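PDB 6JPK: aspartate aminotransferase, cytoplasmic, which catalyses the reversible, pyridoxal-phosphate-dependent transfer of the amino group from L-aspartate to 2-oxoglutarate, giving oxaloacetate and L-glutamate. Local coordinates for residues A[355-360]-A[381-386]; A[155-160]-A[191-196]. The protein carries 1 engineered substitution. All coordinates share one frame; numbering follows the deposited sequence.

From the N terminus, contact 2 comes first. The chain leaves strand 152-159, runs through strand 164-165, helix 167-176 and strand 182-186, and returns with loop 191-196 against the end of strand 152-159. Contact 1 opens much later. Strand 357-359 is followed by helix 364-374 and strand 376-377, and strand 383-385 then pairs back on it. The two loops are in series and neither nests in nor crosses the other. Yet the contacts touch in space, their centres about 11 Å apart. F359 N lies 3.1 Å from T193 O, a probable hydrogen bond, and R383 packs on P192. Through loop 191-196 the large mixed sheet is thus tied to the small antiparallel pair of strands beside the probable aspartate site.

Contact 1. Residues A[355-360]-A[381-386]; sequences GMFSFT and NGRISM
The carbonyl oxygen of G382 is gripped twice by T360. T360 N donates to G382 O at 3.1 Å from above the carbonyl plane, and T360 OG1 donates to the same G382 O at 2.8 Å, in the plane and on a lone pair. This pair of hydrogen bonds lies at one end of a small antiparallel sheet of two strands, 357-359 and 383-385. Its central hydrogen-bonded pair is S358 with I384, joined in both directions through their backbones. F357, F359, R383 and S385 line one face. There R383, by similarity an aspartate-binding residue, runs beside F357 in the same direction. Its guanidinium plane is only 8° from that of the ring, and R383 NH1 comes within 3.3 Å of F357 CE1 obliquely. F357 also lies close to N191 and G38, which by similarity belong to the same site. F359 crosses R383 at about a right angle, with F359 CE1 3.8 Å from R383 CB. N381 O sits over the centre of the F359 ring, and the ring meets W158 edge-to-face. An alanine in place of F359 would probably open a gap beside R383 CB and leave N381 O and W158 without the ring they pack on. N381 OD1 accepts from R383 N in an Asx turn. On the other face S358 OG bonds to Q353. T360 CG2, anti to its own carbonyl carbon, lies 3.6 Å from I384 CG1. At the far end of the pairing, M386 N donates to M356 O at 2.7 Å, tilted from the carbonyl plane.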
loop_
_atom_site.group_PDB
_atom_site.type_symbol
_atom_site.label_atom_id
_atom_site.label_comp_id
_atom_site.label_asym_id
_atom_site.label_seq_id
_atom_site.Cartn_x
_atom_site.Cartn_y
_atom_site.Cartn_z
ATOM N N GLY A 355 6.243 23.191 -12.766
ATOM C CA GLY A 355 5.933 21.776 -12.647
ATOM C C GLY A 355 5.539 21.172 -13.980
ATOM O O GLY A 355 5.573 21.820 -15.030
ATOM N N MET A 356 5.125 19.915 -13.938
ATOM C CA MET A 356 4.917 19.238 -15.210
ATOM C C MET A 356 3.487 19.312 -15.727
ATOM O O MET A 356 3.226 18.786 -16.810
ATOM C CB MET A 356 5.380 17.776 -15.132
ATOM C CG MET A 356 4.534 16.833 -14.307
ATOM S SD MET A 356 5.216 15.170 -14.565
ATOM C CE MET A 356 4.389 14.699 -16.066
ATOM N N PHE A 357 2.567 19.976 -15.025
ATOM C CA PHE A 357 1.213 20.172 -15.522
ATOM C C PHE A 357 0.947 21.645 -15.809
ATOM O O PHE A 357 1.468 22.538 -15.136
ATOM C CB PHE A 357 0.171 19.639 -14.531
ATOM C CG PHE A 357 0.306 18.173 -14.261
ATOM C CD1 PHE A 357 0.035 17.245 -15.259
ATOM C CD2 PHE A 357 0.723 17.717 -13.022
ATOM C CE1 PHE A 357 0.166 15.888 -15.023
ATOM C CE2 PHE A 357 0.851 16.359 -12.774
ATOM C CZ PHE A 357 0.574 15.442 -13.775
ATOM N N SER A 358 0.115 21.891 -16.815
ATOM C CA SER A 358 -0.180 23.246 -17.258
ATOM C C SER A 358 -1.634 23.344 -17.683
ATOM O O SER A 358 -2.088 22.558 -18.524
ATOM C CB SER A 358 0.724 23.652 -18.433
ATOM O OG SER A 358 0.184 24.777 -19.114
ATOM N N PHE A 359 -2.354 24.314 -17.121
ATOM C CA PHE A 359 -3.620 24.742 -17.711
ATOM C C PHE A 359 -3.277 25.690 -18.859
ATOM O O PHE A 359 -2.767 26.795 -18.630
ATOM C CB PHE A 359 -4.525 25.404 -16.670
ATOM C CG PHE A 359 -5.702 24.549 -16.235
ATOM C CD1 PHE A 359 -5.570 23.169 -16.085
ATOM C CD2 PHE A 359 -6.938 25.136 -15.949
ATOM C CE1 PHE A 359 -6.653 22.380 -15.662
ATOM C CE2 PHE A 359 -8.034 24.354 -15.544
ATOM C CZ PHE A 359 -7.885 22.975 -15.399
ATOM N N THR A 360 -3.516 25.235 -20.093
ATOM C CA THR A 360 -3.198 26.015 -21.282
ATOM C C THR A 360 -4.185 27.149 -21.519
ATOM O O THR A 360 -3.833 28.137 -22.173
ATOM C CB THR A 360 -3.192 25.113 -22.522
ATOM O OG1 THR A 360 -4.491 24.519 -22.672
ATOM C CG2 THR A 360 -2.135 24.005 -22.392
ATOM N N ASN A 381 -10.337 19.922 -20.244
ATOM C CA ASN A 381 -10.190 21.173 -19.508
ATOM C C ASN A 381 -8.932 21.945 -19.909
ATOM O O ASN A 381 -8.623 22.975 -19.303
ATOM C CB ASN A 381 -10.187 20.902 -17.997
ATOM C CG ASN A 381 -9.035 20.006 -17.546
ATOM O OD1 ASN A 381 -8.129 19.697 -18.314
ATOM N ND2 ASN A 381 -9.070 19.587 -16.275
ATOM N N GLY A 382 -8.190 21.465 -20.902
ATOM C CA GLY A 382 -7.000 22.157 -21.349
ATOM C C GLY A 382 -5.738 21.834 -20.581
ATOM O O GLY A 382 -4.696 22.442 -20.859
ATOM N N ARG A 383 -5.784 20.893 -19.638
ATOM C CA ARG A 383 -4.568 20.495 -18.937
ATOM C C ARG A 383 -3.665 19.691 -19.867
ATOM O O ARG A 383 -4.121 18.738 -20.501
ATOM C CB ARG A 383 -4.894 19.659 -17.700
ATOM C CG ARG A 383 -3.633 19.295 -16.888
ATOM C CD ARG A 383 -3.792 18.004 -16.103
ATOM N NE ARG A 383 -3.949 16.860 -16.987
ATOM C CZ ARG A 383 -3.613 15.613 -16.673
ATOM N NH1 ARG A 383 -3.091 15.340 -15.489
ATOM N NH2 ARG A 383 -3.792 14.639 -17.557
ATOM N N ILE A 384 -2.379 20.070 -19.940
ATOM C CA ILE A 384 -1.376 19.247 -20.605
ATOM C C ILE A 384 -0.278 18.874 -19.621
ATOM O O ILE A 384 0.002 19.574 -18.640
ATOM C CB ILE A 384 -0.754 19.923 -21.842
ATOM C CG1 ILE A 384 -0.019 21.207 -21.454
ATOM C CG2 ILE A 384 -1.836 20.183 -22.907
ATOM C CD1 ILE A 384 0.854 21.763 -22.595
ATOM N N SER A 385 0.357 17.751 -19.902
ATOM C CA SER A 385 1.593 17.389 -19.226
ATOM C C SER A 385 2.770 17.890 -20.054
ATOM O O SER A 385 2.922 17.515 -21.227
ATOM C CB SER A 385 1.675 15.883 -19.028
ATOM O OG SER A 385 2.976 15.529 -18.625
ATOM N N MET A 386 3.588 18.754 -19.453
ATOM C CA MET A 386 4.755 19.255 -20.165
ATOM C C MET A 386 5.763 18.149 -20.448
ATOM O O MET A 386 6.599 18.306 -21.345
ATOM C CB MET A 386 5.431 20.380 -19.373
ATOM C CG MET A 386 4.583 21.636 -19.164
ATOM S SD MET A 386 4.126 22.466 -20.706
ATOM C CE MET A 386 5.737 22.663 -21.469
#

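Contact 2. Residues A[155-160]-A[191-196]; sequences YPYWDA and NPTGID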
loop_
_atom_site.group_PDB
_atom_site.type_symbol
_atom_site.label_atom_id
_atom_site.label_comp_id
_atom_site.label_asym_id
_atom_site.label_seq_id
_atom_site.Cartn_x
_atom_site.Cartn_y
_atom_site.Cartn_z
ATOM N N TYR A 155 -12.464 25.673 -2.855
ATOM C CA TYR A 155 -12.151 27.080 -2.957
ATOM C C TYR A 155 -11.728 27.401 -4.385
ATOM O O TYR A 155 -11.157 26.541 -5.066
ATOM C CB TYR A 155 -11.051 27.510 -1.969
ATOM C CG TYR A 155 -9.758 26.712 -1.987
ATOM C CD1 TYR A 155 -8.675 27.131 -2.750
ATOM C CD2 TYR A 155 -9.610 25.568 -1.204
ATOM C CE1 TYR A 155 -7.488 26.420 -2.762
ATOM C CE2 TYR A 155 -8.426 24.844 -1.214
ATOM C CZ TYR A 155 -7.362 25.285 -1.979
ATOM O OH TYR A 155 -6.181 24.582 -1.982
ATOM N N PRO A 156 -12.076 28.584 -4.890
ATOM C CA PRO A 156 -11.691 28.954 -6.263
ATOM C C PRO A 156 -10.177 28.975 -6.417
ATOM O O PRO A 156 -9.446 29.324 -5.485
ATOM C CB PRO A 156 -12.285 30.361 -6.431
ATOM C CG PRO A 156 -13.362 30.448 -5.403
ATOM C CD PRO A 156 -12.896 29.615 -4.243
ATOM N N TYR A 157 -9.701 28.581 -7.601
ATOM C CA TYR A 157 -8.257 28.562 -7.817
ATOM C C TYR A 157 -7.856 29.060 -9.205
ATOM O O TYR A 157 -6.974 29.913 -9.331
ATOM C CB TYR A 157 -7.688 27.155 -7.580
ATOM C CG TYR A 157 -6.208 27.213 -7.328
ATOM C CD1 TYR A 157 -5.299 27.111 -8.379
ATOM C CD2 TYR A 157 -5.714 27.434 -6.047
ATOM C CE1 TYR A 157 -3.936 27.204 -8.156
ATOM C CE2 TYR A 157 -4.346 27.530 -5.810
ATOM C CZ TYR A 157 -3.462 27.411 -6.867
ATOM O OH TYR A 157 -2.103 27.503 -6.645
ATOM N N TRP A 158 -8.472 28.533 -10.254
ATOM C CA TRP A 158 -8.145 28.950 -11.612
ATOM C C TRP A 158 -9.056 30.101 -12.019
ATOM O O TRP A 158 -10.277 29.950 -12.044
ATOM C CB TRP A 158 -8.283 27.783 -12.589
ATOM C CG TRP A 158 -7.966 28.112 -14.046
ATOM C CD1 TRP A 158 -8.840 28.103 -15.108
ATOM C CD2 TRP A 158 -6.686 28.470 -14.589
ATOM N NE1 TRP A 158 -8.172 28.434 -16.270
ATOM C CE2 TRP A 158 -6.854 28.657 -15.977
ATOM C CE3 TRP A 158 -5.412 28.632 -14.036
ATOM C CZ2 TRP A 158 -5.792 29.006 -16.816
ATOM C CZ3 TRP A 158 -4.363 28.980 -14.867
ATOM C CH2 TRP A 158 -4.560 29.169 -16.242
ATOM N N ASP A 159 -8.457 31.243 -12.338
ATOM C CA ASP A 159 -9.162 32.391 -12.911
ATOM C C ASP A 159 -9.023 32.271 -14.426
ATOM O O ASP A 159 -7.990 32.630 -14.992
ATOM C CB ASP A 159 -8.564 33.689 -12.363
ATOM C CG ASP A 159 -9.142 34.951 -13.006
ATOM O OD1 ASP A 159 -9.887 34.880 -14.012
ATOM O OD2 ASP A 159 -8.831 36.043 -12.484
ATOM N N ALA A 160 -10.062 31.752 -15.090
ATOM C CA ALA A 160 -9.922 31.380 -16.498
ATOM C C ALA A 160 -9.774 32.603 -17.399
ATOM O O ALA A 160 -8.987 32.585 -18.356
ATOM C CB ALA A 160 -11.117 30.527 -16.934
ATOM N N ASN A 191 -1.289 21.120 -9.021
ATOM C CA ASN A 191 -1.799 20.133 -9.961
ATOM C C ASN A 191 -3.312 20.278 -9.985
ATOM O O ASN A 191 -3.938 20.085 -8.935
ATOM C CB ASN A 191 -1.383 18.722 -9.507
ATOM C CG ASN A 191 -1.935 17.610 -10.396
ATOM O OD1 ASN A 191 -2.616 17.860 -11.381
ATOM N ND2 ASN A 191 -1.615 16.366 -10.051
ATOM N N PRO A 192 -3.967 20.555 -11.134
ATOM C CA PRO A 192 -3.439 20.486 -12.506
ATOM C C PRO A 192 -3.032 21.803 -13.191
ATOM O O PRO A 192 -2.639 21.720 -14.342
ATOM C CB PRO A 192 -4.619 19.872 -13.263
ATOM C CG PRO A 192 -5.843 20.556 -12.579
ATOM C CD PRO A 192 -5.440 20.704 -11.116
ATOM N N THR A 193 -3.130 22.969 -12.538
ATOM C CA THR A 193 -2.988 24.219 -13.292
ATOM C C THR A 193 -1.537 24.641 -13.479
ATOM O O THR A 193 -1.224 25.346 -14.445
ATOM C CB THR A 193 -3.726 25.378 -12.608
ATOM O OG1 THR A 193 -3.055 25.719 -11.385
ATOM C CG2 THR A 193 -5.173 25.009 -12.338
ATOM N N GLY A 194 -0.658 24.281 -12.546
ATOM C CA GLY A 194 0.707 24.740 -12.568
ATOM C C GLY A 194 0.953 26.106 -11.960
ATOM O O GLY A 194 2.122 26.486 -11.807
ATOM N N ILE A 195 -0.086 26.869 -11.614
ATOM C CA ILE A 195 0.107 28.229 -11.115
ATOM C C ILE A 195 -0.014 28.204 -9.598
ATOM O O ILE A 195 -0.980 27.654 -9.049
ATOM C CB ILE A 195 -0.868 29.233 -11.774
ATOM C CG1 ILE A 195 -0.469 30.681 -11.440
ATOM C CG2 ILE A 195 -2.357 28.974 -11.424
ATOM C CD1 ILE A 195 0.850 31.111 -12.055
ATOM N N ASP A 196 1.008 28.772 -8.912
ATOM C CA ASP A 196 1.166 28.872 -7.466
ATOM C C ASP A 196 0.947 30.299 -6.974
ATOM O O ASP A 196 1.202 31.264 -7.702
ATOM C CB ASP A 196 2.570 28.431 -7.030
ATOM C CG ASP A 196 2.863 26.994 -7.384
ATOM O OD1 ASP A 196 1.893 26.260 -7.682
ATOM O OD2 ASP A 196 4.055 26.598 -7.360
#
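The Asn-Pro-Thr-Gly loop of the class I aminotransferases, here N191 to G194, is met by Y157 and W158 from the end of strand 152-159. Strand 152-159 belongs to the large mixed sheet, and the loop follows strand 182-186 of the same sheet. Y157 reaches the loop with its hydroxyl end. Its CG is anti to the backbone N (chi1 -160°), which carries the ring out toward the loop. Y157 OH donates to I195 O at 2.7 Å, in the carbonyl plane and on a lone pair. I195 O also lies at the ring edge, in the ring plane. T193 OG1 is at the same ring's edge, 3.7 Å from Y157 CE1. H190 stacks on the Y157 ring and F165 meets it at a slant, and with the hydroxyl bond they hold the ring in place.

T193 OG1 lies between its own backbone N and carbonyl carbon (chi1 69°). From there it accepts from I195 N at 3.2 Å, which makes an ST turn, and it also bonds to H190. The hydroxyl is thus tied into the loop itself, and its neighbour T193 CB is left to meet W158. T193 and W158 run past one another head to tail, with T193 CB 3.9 Å from W158 CE3. I195 comes at about a right angle to W158. Its CG2 touches the indole at the edge, in plane, 4.0 Å from W158 CZ3. Next along, the D196 carboxylate accepts from the backbone N atoms of A189 and H190, closing the loop on its own start. The peptide bond before P192 is cis. N191, by similarity an aspartate-binding residue, begins the loop, two residues before the ST turn, an arrangement typical of the active-site loop of class I aminotransferases.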